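Local atomic coordinates of TqaA (Penicillium aethiopicum, PDB entry 5EJD), a protein that is a fungal nonribosomal peptide synthetase whose C-terminal condensation-like domain, the part present here, binds a 4'-phosphopantetheine arm and probably cyclises the peptide it delivers. Residues 275-280 / 339-344; 297-302 / 320-325; 376-381 / 420-425. All coordinates share one frame; numbering follows the deposited sequence.

Interaction 1: 275-280 / 339-344; sequences ATLVKA and DLLHHT. With PNS (4'-phosphopantetheine), chain R.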
loop_
_atom_site.group_PDB
_atom_site.type_symbol
_atom_site.label_atom_id
_atom_site.label_comp_id
_atom_site.label_asym_id
_atom_site.label_seq_id
_atom_site.Cartn_x
_atom_site.Cartn_y
_atom_site.Cartn_z
ATOM N N ALA A 275 7.138 4.168 -12.416
ATOM C CA ALA A 275 7.488 2.971 -11.684
ATOM C C ALA A 275 8.378 2.080 -12.507
ATOM O O ALA A 275 9.311 1.496 -11.992
ATOM C CB ALA A 275 6.221 2.200 -11.294
ATOM N N THR A 276 8.052 1.940 -13.794
ATOM C CA THR A 276 8.848 1.123 -14.692
ATOM C C THR A 276 10.286 1.665 -14.767
ATOM O O THR A 276 11.267 0.929 -14.685
ATOM C CB THR A 276 8.236 1.091 -16.093
ATOM O OG1 THR A 276 7.000 0.357 -16.059
ATOM C CG2 THR A 276 9.186 0.415 -17.099
ATOM N N LEU A 277 10.403 2.968 -14.884
ATOM C CA LEU A 277 11.703 3.601 -14.961
ATOM C C LEU A 277 12.568 3.286 -13.745
ATOM O O LEU A 277 13.727 2.867 -13.862
ATOM C CB LEU A 277 11.471 5.095 -15.127
ATOM C CG LEU A 277 12.634 5.995 -15.416
ATOM C CD1 LEU A 277 13.379 5.524 -16.659
ATOM C CD2 LEU A 277 12.142 7.422 -15.629
ATOM N N VAL A 278 11.982 3.427 -12.564
ATOM C CA VAL A 278 12.676 3.119 -11.330
ATOM C C VAL A 278 13.069 1.641 -11.243
ATOM O O VAL A 278 14.176 1.309 -10.809
ATOM C CB VAL A 278 11.795 3.463 -10.131
ATOM C CG1 VAL A 278 12.415 2.943 -8.846
ATOM C CG2 VAL A 278 11.594 4.965 -10.065
ATOM N N LYS A 279 12.194 0.744 -11.663
ATOM C CA LYS A 279 12.510 -0.677 -11.566
ATOM C C LYS A 279 13.554 -1.125 -12.593
ATOM O O LYS A 279 14.388 -1.975 -12.290
ATOM C CB LYS A 279 11.257 -1.494 -11.661
ATOM C CG LYS A 279 10.526 -1.425 -10.340
ATOM C CD LYS A 279 9.069 -1.744 -10.395
ATOM C CE LYS A 279 8.440 -1.287 -9.071
ATOM N NZ LYS A 279 6.966 -1.494 -9.060
ATOM N N ALA A 280 13.537 -0.527 -13.782
ATOM C CA ALA A 280 14.538 -0.822 -14.789
ATOM C C ALA A 280 15.901 -0.362 -14.322
ATOM O O ALA A 280 16.878 -1.078 -14.480
ATOM C CB ALA A 280 14.187 -0.158 -16.088
ATOM N N ASP A 339 14.252 -0.712 -24.928
ATOM C CA ASP A 339 14.032 -2.121 -24.911
ATOM C C ASP A 339 13.939 -2.627 -23.468
ATOM O O ASP A 339 13.114 -3.488 -23.171
ATOM C CB ASP A 339 15.160 -2.870 -25.599
ATOM C CG ASP A 339 15.212 -2.621 -27.110
ATOM O OD1 ASP A 339 14.163 -2.597 -27.773
ATOM O OD2 ASP A 339 16.338 -2.495 -27.637
ATOM N N LEU A 340 14.789 -2.093 -22.600
ATOM C CA LEU A 340 14.790 -2.487 -21.230
ATOM C C LEU A 340 13.512 -2.009 -20.498
ATOM O O LEU A 340 12.881 -2.766 -19.718
ATOM C CB LEU A 340 16.058 -1.963 -20.522
ATOM C CG LEU A 340 16.065 -2.220 -19.005
ATOM C CD1 LEU A 340 16.026 -3.698 -18.669
ATOM C CD2 LEU A 340 17.249 -1.540 -18.395
ATOM N N LEU A 341 13.105 -0.794 -20.787
ATOM C CA LEU A 341 11.880 -0.243 -20.225
ATOM C C LEU A 341 10.651 -1.047 -20.637
ATOM O O LEU A 341 9.858 -1.444 -19.788
ATOM C CB LEU A 341 11.739 1.203 -20.615
ATOM C CG LEU A 341 12.847 2.140 -20.120
ATOM C CD1 LEU A 341 12.599 3.567 -20.547
ATOM C CD2 LEU A 341 12.944 2.111 -18.615
ATOM N N HIS A 342 10.503 -1.353 -21.915
ATOM C CA HIS A 342 9.350 -2.145 -22.355
ATOM C C HIS A 342 9.365 -3.539 -21.747
ATOM O O HIS A 342 8.324 -4.069 -21.348
ATOM C CB HIS A 342 9.259 -2.237 -23.875
ATOM C CG HIS A 342 8.716 -0.997 -24.500
ATOM N ND1 HIS A 342 7.436 -0.541 -24.244
ATOM C CD2 HIS A 342 9.268 -0.111 -25.368
ATOM C CE1 HIS A 342 7.229 0.586 -24.902
ATOM N NE2 HIS A 342 8.326 0.871 -25.590
ATOM N N HIS A 343 10.534 -4.134 -21.666
ATOM C CA HIS A 343 10.648 -5.451 -21.075
ATOM C C HIS A 343 10.226 -5.395 -19.574
ATOM O O HIS A 343 9.460 -6.240 -19.117
ATOM C CB HIS A 343 12.078 -5.956 -21.226
ATOM C CG HIS A 343 12.353 -7.248 -20.502
ATOM N ND1 HIS A 343 11.742 -8.432 -20.835
ATOM C CD2 HIS A 343 13.128 -7.522 -19.438
ATOM C CE1 HIS A 343 12.158 -9.386 -20.042
ATOM N NE2 HIS A 343 13.000 -8.858 -19.184
ATOM N N THR A 344 10.753 -4.422 -18.842
ATOM C CA THR A 344 10.517 -4.324 -17.429
ATOM C C THR A 344 9.034 -4.101 -17.161
ATOM O O THR A 344 8.440 -4.801 -16.348
ATOM C CB THR A 344 11.337 -3.200 -16.824
ATOM O OG1 THR A 344 12.740 -3.474 -16.993
ATOM C CG2 THR A 344 11.051 -3.082 -15.367
HETATM O O23 PNS R . 2.346 3.368 -12.543
HETATM P P24 PNS R . 2.584 1.883 -12.412
HETATM O O26 PNS R . 3.466 1.272 -13.428
HETATM O O27 PNS R . 2.758 1.414 -10.861
HETATM C C28 PNS R . 3.228 0.177 -10.356
HETATM C C29 PNS R . 3.198 0.035 -8.765
HETATM C C30 PNS R . 4.392 0.921 -8.622
HETATM C C31 PNS R . 3.375 -1.486 -8.920
HETATM C C32 PNS R . 1.795 0.608 -8.392
HETATM O O33 PNS R . 0.763 -0.088 -9.197
HETATM C C34 PNS R . 1.547 0.146 -6.969
HETATM O O35 PNS R . 1.047 -0.963 -6.746
HETATM N N36 PNS R . 1.852 0.576 -5.789
HETATM C C37 PNS R . 2.487 1.703 -5.274
HETATM C C38 PNS R . 1.722 2.238 -4.076
HETATM C C39 PNS R . 1.997 1.639 -2.722
HETATM O O40 PNS R . 1.534 0.559 -2.470
HETATM N N41 PNS R . 2.657 2.404 -1.855
HETATM C C42 PNS R . 3.008 2.005 -0.517
HETATM C C43 PNS R . 1.812 1.800 0.354
HETATM S S44 PNS R . 2.123 2.438 2.014
#
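Ala280 and Thr276 present their side chains to Leu340, Leu341 and Thr344, the meeting of helices 274-289 and 337-349 in the second lobe of a condensation domain of the chloramphenicol acetyltransferase-like fold. The two helical segments cross steeply, at 109°, with their axes 9.0 Å apart, so the contact is gathered around a few residues rather than spread along a groove. The methyl of Ala280 sits at its middle. Its CB lies 3.6 Å from CD2 of Leu341, while OG1 of Thr344 and CG of Leu340 close in on the same methyl. One turn earlier, Leu277 and Leu341 run side by side and point the same way, CD1 of the first lying 4.0 Å from CD2 of the second. Phe464 of helix 447-466 packs on Leu277, Ala280 and Leu340 and so covers this apolar patch.

Thr276 divides its two branches. With chi1 at -69°, CG2 stands anti to the backbone N and comes within 3.3 Å of the carbonyl O of Leu341, whereas OG1 is hydrogen-bonded to Gln345 and to Thr273, a residue of the phosphopantetheine site. On another side of helix 274-289, CB of Ala275 lies 3.5 Å from C30 of the cofactor, and the extended chain of Lys279 brings NZ beside the geminal methyls C30 and C31 while bonding to His299. Thr344 turns its hydroxyl back onto its own helix: OG1 donates to the carbonyl O of Leu340 over 2.8 Å, on the face opposite that used by Thr344 N.

Interaction 2: 297-302 / 320-325; sequences FGHTVN and NFVPLR. With PNS (4'-phosphopantetheine), chain R.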
loop_
_atom_site.group_PDB
_atom_site.type_symbol
_atom_site.label_atom_id
_atom_site.label_comp_id
_atom_site.label_asym_id
_atom_site.label_seq_id
_atom_site.Cartn_x
_atom_site.Cartn_y
_atom_site.Cartn_z
ATOM N N PHE A 297 14.220 -9.609 -7.976
ATOM C CA PHE A 297 14.130 -8.866 -6.749
ATOM C C PHE A 297 12.665 -8.668 -6.404
ATOM O O PHE A 297 11.786 -8.941 -7.196
ATOM C CB PHE A 297 14.932 -7.530 -6.823
ATOM C CG PHE A 297 14.544 -6.615 -7.971
ATOM C CD1 PHE A 297 15.084 -6.782 -9.217
ATOM C CD2 PHE A 297 13.650 -5.571 -7.785
ATOM C CE1 PHE A 297 14.775 -5.938 -10.256
ATOM C CE2 PHE A 297 13.315 -4.733 -8.825
ATOM C CZ PHE A 297 13.885 -4.918 -10.062
ATOM N N GLY A 298 12.393 -8.126 -5.234
ATOM C CA GLY A 298 11.023 -7.921 -4.823
ATOM C C GLY A 298 10.520 -6.533 -5.192
ATOM O O GLY A 298 11.304 -5.584 -5.353
ATOM N N HIS A 299 9.208 -6.423 -5.321
ATOM C CA HIS A 299 8.590 -5.122 -5.422
ATOM C C HIS A 299 7.205 -5.133 -4.876
ATOM O O HIS A 299 6.593 -6.177 -4.707
ATOM C CB HIS A 299 8.651 -4.580 -6.864
ATOM C CG HIS A 299 7.676 -5.217 -7.789
ATOM N ND1 HIS A 299 6.988 -4.495 -8.734
ATOM C CD2 HIS A 299 7.269 -6.502 -7.927
ATOM C CE1 HIS A 299 6.177 -5.297 -9.402
ATOM N NE2 HIS A 299 6.326 -6.520 -8.929
ATOM N N THR A 300 6.740 -3.941 -4.527
ATOM C CA THR A 300 5.456 -3.749 -3.819
ATOM C C THR A 300 4.367 -3.465 -4.802
ATOM O O THR A 300 4.509 -2.621 -5.660
ATOM C CB THR A 300 5.555 -2.580 -2.870
ATOM O OG1 THR A 300 6.644 -2.809 -1.961
ATOM C CG2 THR A 300 4.280 -2.457 -2.091
ATOM N N VAL A 301 3.309 -4.243 -4.724
ATOM C CA VAL A 301 2.158 -4.067 -5.588
ATOM C C VAL A 301 0.926 -3.843 -4.713
ATOM O O VAL A 301 0.911 -4.250 -3.566
ATOM C CB VAL A 301 1.946 -5.258 -6.532
ATOM C CG1 VAL A 301 3.125 -5.410 -7.476
ATOM C CG2 VAL A 301 1.694 -6.541 -5.747
ATOM N N ASN A 302 -0.102 -3.203 -5.278
ATOM C CA ASN A 302 -1.183 -2.715 -4.474
ATOM C C ASN A 302 -2.220 -3.742 -4.122
ATOM O O ASN A 302 -2.999 -3.559 -3.172
ATOM C CB ASN A 302 -1.818 -1.487 -5.104
ATOM C CG ASN A 302 -2.430 -1.767 -6.451
ATOM O OD1 ASN A 302 -3.418 -2.457 -6.557
ATOM N ND2 ASN A 302 -1.839 -1.216 -7.495
ATOM N N ASN A 320 1.148 -6.230 -1.445
ATOM C CA ASN A 320 1.860 -7.465 -1.536
ATOM C C ASN A 320 3.280 -7.210 -2.016
ATOM O O ASN A 320 3.525 -6.224 -2.721
ATOM C CB ASN A 320 1.118 -8.438 -2.468
ATOM C CG ASN A 320 1.450 -9.894 -2.160
ATOM O OD1 ASN A 320 2.207 -10.188 -1.235
ATOM N ND2 ASN A 320 0.877 -10.798 -2.922
ATOM N N PHE A 321 4.204 -8.062 -1.580
ATOM C CA PHE A 321 5.610 -7.986 -1.997
ATOM C C PHE A 321 5.906 -9.230 -2.804
ATOM O O PHE A 321 5.864 -10.371 -2.260
ATOM C CB PHE A 321 6.502 -7.900 -0.797
ATOM C CG PHE A 321 6.050 -6.908 0.200
ATOM C CD1 PHE A 321 6.194 -5.556 -0.054
ATOM C CD2 PHE A 321 5.463 -7.312 1.370
ATOM C CE1 PHE A 321 5.739 -4.609 0.846
ATOM C CE2 PHE A 321 5.037 -6.377 2.295
ATOM C CZ PHE A 321 5.165 -5.020 2.026
ATOM N N VAL A 322 6.128 -9.048 -4.104
ATOM C CA VAL A 322 6.235 -10.187 -5.013
ATOM C C VAL A 322 7.481 -10.125 -5.887
ATOM O O VAL A 322 8.107 -9.080 -5.995
ATOM C CB VAL A 322 5.004 -10.311 -5.913
ATOM C CG1 VAL A 322 3.750 -10.528 -5.083
ATOM C CG2 VAL A 322 4.838 -9.083 -6.808
ATOM N N PRO A 323 7.853 -11.253 -6.510
ATOM C CA PRO A 323 9.051 -11.258 -7.348
ATOM C C PRO A 323 8.859 -10.514 -8.654
ATOM O O PRO A 323 7.782 -10.590 -9.277
ATOM C CB PRO A 323 9.259 -12.733 -7.658
ATOM C CG PRO A 323 8.439 -13.485 -6.648
ATOM C CD PRO A 323 7.290 -12.601 -6.362
ATOM N N LEU A 324 9.874 -9.747 -9.027
ATOM C CA LEU A 324 9.953 -9.151 -10.338
ATOM C C LEU A 324 11.235 -9.673 -10.970
ATOM O O LEU A 324 12.311 -9.607 -10.368
ATOM C CB LEU A 324 10.000 -7.652 -10.223
ATOM C CG LEU A 324 10.189 -6.937 -11.552
ATOM C CD1 LEU A 324 8.968 -7.078 -12.413
ATOM C CD2 LEU A 324 10.452 -5.457 -11.311
ATOM N N ARG A 325 11.118 -10.167 -12.192
ATOM C CA ARG A 325 12.246 -10.744 -12.889
ATOM C C ARG A 325 12.570 -9.948 -14.141
ATOM O O ARG A 325 11.723 -9.737 -14.999
ATOM C CB ARG A 325 11.921 -12.178 -13.272
ATOM C CG ARG A 325 13.090 -12.941 -13.871
ATOM C CD ARG A 325 12.642 -14.296 -14.372
ATOM N NE ARG A 325 13.769 -15.091 -14.803
ATOM C CZ ARG A 325 13.699 -16.360 -15.177
ATOM N NH1 ARG A 325 12.558 -17.015 -15.137
ATOM N NH2 ARG A 325 14.793 -16.989 -15.572
HETATM O O23 PNS R . 2.346 3.368 -12.543
HETATM P P24 PNS R . 2.584 1.883 -12.412
HETATM O O26 PNS R . 3.466 1.272 -13.428
HETATM O O27 PNS R . 2.758 1.414 -10.861
HETATM C C28 PNS R . 3.228 0.177 -10.356
HETATM C C29 PNS R . 3.198 0.035 -8.765
HETATM C C30 PNS R . 4.392 0.921 -8.622
HETATM C C31 PNS R . 3.375 -1.486 -8.920
HETATM C C32 PNS R . 1.795 0.608 -8.392
HETATM O O33 PNS R . 0.763 -0.088 -9.197
HETATM C C34 PNS R . 1.547 0.146 -6.969
HETATM O O35 PNS R . 1.047 -0.963 -6.746
HETATM N N36 PNS R . 1.852 0.576 -5.789
HETATM C C37 PNS R . 2.487 1.703 -5.274
HETATM C C38 PNS R . 1.722 2.238 -4.076
HETATM C C39 PNS R . 1.997 1.639 -2.722
HETATM O O40 PNS R . 1.534 0.559 -2.470
HETATM N N41 PNS R . 2.657 2.404 -1.855
HETATM C C42 PNS R . 3.008 2.005 -0.517
HETATM C C43 PNS R . 1.812 1.800 0.354
HETATM S S44 PNS R . 2.123 2.438 2.014
#
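Phe297 and Leu324 exchange a pair of backbone hydrogen bonds, the straighter running from Leu324 N to Phe297 O at 2.8 Å. His299 with Val322 and Val301 with Asn320 repeat this doubled pattern, giving six bonds in a regular antiparallel ladder. At the non-hydrogen-bonded pairs between them, CA-H groups face carbonyl oxygens, as where Gly298 CA lies 3.3 Å from Val322 O.

Among the side chains, the imidazole of His299 is held on two sides. Leu324 CB sits over one face in a CH-pi contact, 4.1 Å from the ring centroid and offset to the rim, while Val322 O lies in the ring plane at the edge, near CD2. The ring reaches this place because CG is set between the backbone N and the carbonyl carbon, chi1 76°, with ND1 taken by Lys279.

These are the strands 294-301 and 320-327, the latter ending the mixed six-stranded sheet of the condensation domain's second lobe, and Gly298 and Thr300 continue the backbone bonding into strand 377-381.

Apolar packing follows the face bearing His299. CZ of Phe297 meets CD2 of Leu324 at 3.7 Å with the two side chains alongside each other, and the side chains of Val301 and Val322 cross at about a right angle, CG1 touching CG2. On the reverse face, Thr300 OG1 comes in plane to the edge of the Phe321 ring, 3.4 Å from CD1, and lies close to the Gln380 amide.

Polar contact with the cofactor falls to Asn302, just past the strand's end: ND2 donates to O35 of phosphopantetheine at 3.0 Å and, weakly, to O33.

Interaction 3: 376-381 / 420-425; sequences SLIVQH and LDEVWI. With PNS (4'-phosphopantetheine), chain R.
Ile378 and Trp424 meet because both first torsions, -54° and -62°, set CG1 of Ile378 and CG of Trp424 anti to their carbonyl carbons and send the two side chains alongside each other from neighbouring strands. The chi2 of Ile378, 174°, then stretches CD1 out over one face of the indole, 3.8 Å from the centre of the six-membered ring, in a CH-pi contact. Beneath them, strands 377-381 and 423-429 pair in parallel within the condensation domain's mixed sheet, the first running on to Gln380 and His381 of the phosphopantetheine pocket: Val423 N, Ile378 N, Ile425 N and Gln380 N each donate to a carbonyl of the other segment. On the other face of the sheet, Leu377 CD1 packs 3.8 Å from Val423 CG1 and touches Ile425 CD1.

In the indole plane, Trp424 NE1 donates to the anti lone pair of Glu422 OE2 over 2.8 Å; Leu420 N reaches this oxygen from above the carboxylate plane. Phe321 and Phe417 each meet the indole edge-to-face. A leucine at Trp424 would probably leave the Ile378 methyl without its aromatic floor and cost Glu422 OE2 one donor. With OE1 also salt-bridged to Arg55, the carboxylate is likely to remain ionised despite its burial.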
loop_
_atom_site.group_PDB
_atom_site.type_symbol
_atom_site.label_atom_id
_atom_site.label_comp_id
_atom_site.label_asym_id
_atom_site.label_seq_id
_atom_site.Cartn_x
_atom_site.Cartn_y
_atom_site.Cartn_z
ATOM N N SER A 376 15.167 -10.131 -0.423
ATOM C CA SER A 376 16.264 -9.388 0.167
ATOM C C SER A 376 16.361 -7.957 -0.334
ATOM O O SER A 376 17.062 -7.149 0.254
ATOM C CB SER A 376 17.614 -10.107 0.005
ATOM O OG SER A 376 17.778 -10.539 -1.309
ATOM N N LEU A 377 15.706 -7.666 -1.441
ATOM C CA LEU A 377 15.627 -6.294 -1.948
ATOM C C LEU A 377 14.172 -6.029 -2.393
ATOM O O LEU A 377 13.559 -6.876 -3.073
ATOM C CB LEU A 377 16.542 -6.098 -3.121
ATOM C CG LEU A 377 16.449 -4.694 -3.689
ATOM C CD1 LEU A 377 17.138 -3.708 -2.807
ATOM C CD2 LEU A 377 17.107 -4.637 -5.048
ATOM N N ILE A 378 13.607 -4.909 -1.948
ATOM C CA ILE A 378 12.257 -4.575 -2.311
ATOM C C ILE A 378 12.197 -3.122 -2.783
ATOM O O ILE A 378 12.646 -2.224 -2.072
ATOM C CB ILE A 378 11.291 -4.758 -1.155
ATOM C CG1 ILE A 378 11.407 -6.159 -0.611
ATOM C CG2 ILE A 378 9.862 -4.491 -1.612
ATOM C CD1 ILE A 378 10.599 -6.418 0.630
ATOM N N VAL A 379 11.628 -2.907 -3.972
ATOM C CA VAL A 379 11.448 -1.588 -4.510
ATOM C C VAL A 379 9.977 -1.179 -4.405
ATOM O O VAL A 379 9.119 -1.918 -4.878
ATOM C CB VAL A 379 11.840 -1.567 -5.972
ATOM C CG1 VAL A 379 11.581 -0.196 -6.562
ATOM C CG2 VAL A 379 13.293 -1.923 -6.125
ATOM N N GLN A 380 9.694 -0.034 -3.758
ATOM C CA GLN A 380 8.333 0.518 -3.709
ATOM C C GLN A 380 8.270 1.829 -4.379
ATOM O O GLN A 380 8.734 2.820 -3.795
ATOM C CB GLN A 380 7.828 1.002 -2.367
ATOM C CG GLN A 380 7.690 -0.005 -1.339
ATOM C CD GLN A 380 6.525 0.210 -0.394
ATOM O OE1 GLN A 380 6.048 1.314 -0.054
ATOM N NE2 GLN A 380 6.136 -0.884 0.111
ATOM N N HIS A 381 7.544 1.902 -5.457
ATOM C CA HIS A 381 7.312 3.177 -5.988
ATOM C C HIS A 381 6.022 3.746 -5.345
ATOM O O HIS A 381 4.969 3.130 -5.392
ATOM C CB HIS A 381 7.226 3.093 -7.500
ATOM C CG HIS A 381 6.998 4.419 -8.125
ATOM N ND1 HIS A 381 7.936 5.425 -8.081
ATOM C CD2 HIS A 381 5.926 4.935 -8.762
ATOM C CE1 HIS A 381 7.478 6.486 -8.718
ATOM N NE2 HIS A 381 6.252 6.223 -9.133
ATOM N N LEU A 420 14.463 -6.092 8.738
ATOM C CA LEU A 420 15.285 -7.222 9.183
ATOM C C LEU A 420 16.523 -7.285 8.278
ATOM O O LEU A 420 17.380 -6.386 8.362
ATOM C CB LEU A 420 14.488 -8.516 9.169
ATOM C CG LEU A 420 13.172 -8.472 9.926
ATOM C CD1 LEU A 420 12.446 -9.813 9.875
ATOM C CD2 LEU A 420 13.351 -8.019 11.368
ATOM N N ASP A 421 16.644 -8.301 7.431
ATOM C CA ASP A 421 17.850 -8.427 6.587
ATOM C C ASP A 421 17.666 -7.815 5.209
ATOM O O ASP A 421 18.653 -7.616 4.502
ATOM C CB ASP A 421 18.317 -9.886 6.451
ATOM C CG ASP A 421 18.887 -10.468 7.785
ATOM O OD1 ASP A 421 19.370 -9.693 8.634
ATOM O OD2 ASP A 421 18.824 -11.701 7.992
ATOM N N GLU A 422 16.437 -7.449 4.852
ATOM C CA GLU A 422 16.185 -6.931 3.510
ATOM C C GLU A 422 16.554 -5.456 3.348
ATOM O O GLU A 422 16.683 -4.716 4.322
ATOM C CB GLU A 422 14.750 -7.154 3.130
ATOM C CG GLU A 422 13.736 -6.197 3.775
ATOM C CD GLU A 422 13.444 -6.487 5.246
ATOM O OE1 GLU A 422 13.711 -7.611 5.720
ATOM O OE2 GLU A 422 12.921 -5.570 5.906
ATOM N N VAL A 423 16.768 -5.036 2.119
ATOM C CA VAL A 423 16.958 -3.631 1.828
ATOM C C VAL A 423 15.704 -3.105 1.112
ATOM O O VAL A 423 15.196 -3.771 0.208
ATOM C CB VAL A 423 18.165 -3.428 0.927
ATOM C CG1 VAL A 423 18.232 -1.986 0.416
ATOM C CG2 VAL A 423 19.420 -3.778 1.668
ATOM N N TRP A 424 15.231 -1.920 1.499
ATOM C CA TRP A 424 14.073 -1.267 0.838
ATOM C C TRP A 424 14.537 -0.069 0.070
ATOM O O TRP A 424 15.346 0.716 0.570
ATOM C CB TRP A 424 13.041 -0.789 1.849
ATOM C CG TRP A 424 12.422 -1.900 2.656
ATOM C CD1 TRP A 424 12.980 -2.549 3.713
ATOM C CD2 TRP A 424 11.137 -2.462 2.483
ATOM N NE1 TRP A 424 12.129 -3.498 4.189
ATOM C CE2 TRP A 424 10.983 -3.466 3.458
ATOM C CE3 TRP A 424 10.113 -2.245 1.569
ATOM C CZ2 TRP A 424 9.833 -4.252 3.560
ATOM C CZ3 TRP A 424 8.955 -3.027 1.667
ATOM C CH2 TRP A 424 8.828 -4.009 2.653
ATOM N N ILE A 425 14.059 0.049 -1.158
ATOM C CA ILE A 425 14.239 1.268 -1.935
ATOM C C ILE A 425 12.856 1.857 -2.244
ATOM O O ILE A 425 12.065 1.234 -2.897
ATOM C CB ILE A 425 14.975 1.004 -3.240
ATOM C CG1 ILE A 425 16.368 0.476 -2.954
ATOM C CG2 ILE A 425 15.088 2.286 -4.040
ATOM C CD1 ILE A 425 17.075 -0.035 -4.189
HETATM O O23 PNS R . 2.346 3.368 -12.543
HETATM P P24 PNS R . 2.584 1.883 -12.412
HETATM O O26 PNS R . 3.466 1.272 -13.428
HETATM O O27 PNS R . 2.758 1.414 -10.861
HETATM C C28 PNS R . 3.228 0.177 -10.356
HETATM C C29 PNS R . 3.198 0.035 -8.765
HETATM C C30 PNS R . 4.392 0.921 -8.622
HETATM C C31 PNS R . 3.375 -1.486 -8.920
HETATM C C32 PNS R . 1.795 0.608 -8.392
HETATM O O33 PNS R . 0.763 -0.088 -9.197
HETATM C C34 PNS R . 1.547 0.146 -6.969
HETATM O O35 PNS R . 1.047 -0.963 -6.746
HETATM N N36 PNS R . 1.852 0.576 -5.789
HETATM C C37 PNS R . 2.487 1.703 -5.274
HETATM C C38 PNS R . 1.722 2.238 -4.076
HETATM C C39 PNS R . 1.997 1.639 -2.722
HETATM O O40 PNS R . 1.534 0.559 -2.470
HETATM N N41 PNS R . 2.657 2.404 -1.855
HETATM C C42 PNS R . 3.008 2.005 -0.517
HETATM C C43 PNS R . 1.812 1.800 0.354
HETATM S S44 PNS R . 2.123 2.438 2.014
#

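Along the chain, interaction 2 is nested within the loop closed by interaction 1, and interaction 3 follows both. Interactions 2 and 3 lie about 10 Å apart between centres and share one mixed sheet, where strands 294-301 and 377-381 are parallel neighbours; four adjacent strands, from 320-327 to 423-429, are thereby joined. Interaction 1, about 14 Å from interaction 2 and 18 Å from interaction 3, belongs to the helical layer: helix 274-289 packs on this sheet, with Val278 and Lys279 touching Val379, and helix 337-349 packs beside it. All three border the phosphopantetheine, which is also hydrogen-bonded by Ser40 of a neighbouring chain, so sheet and helices together line the cofactor's channel.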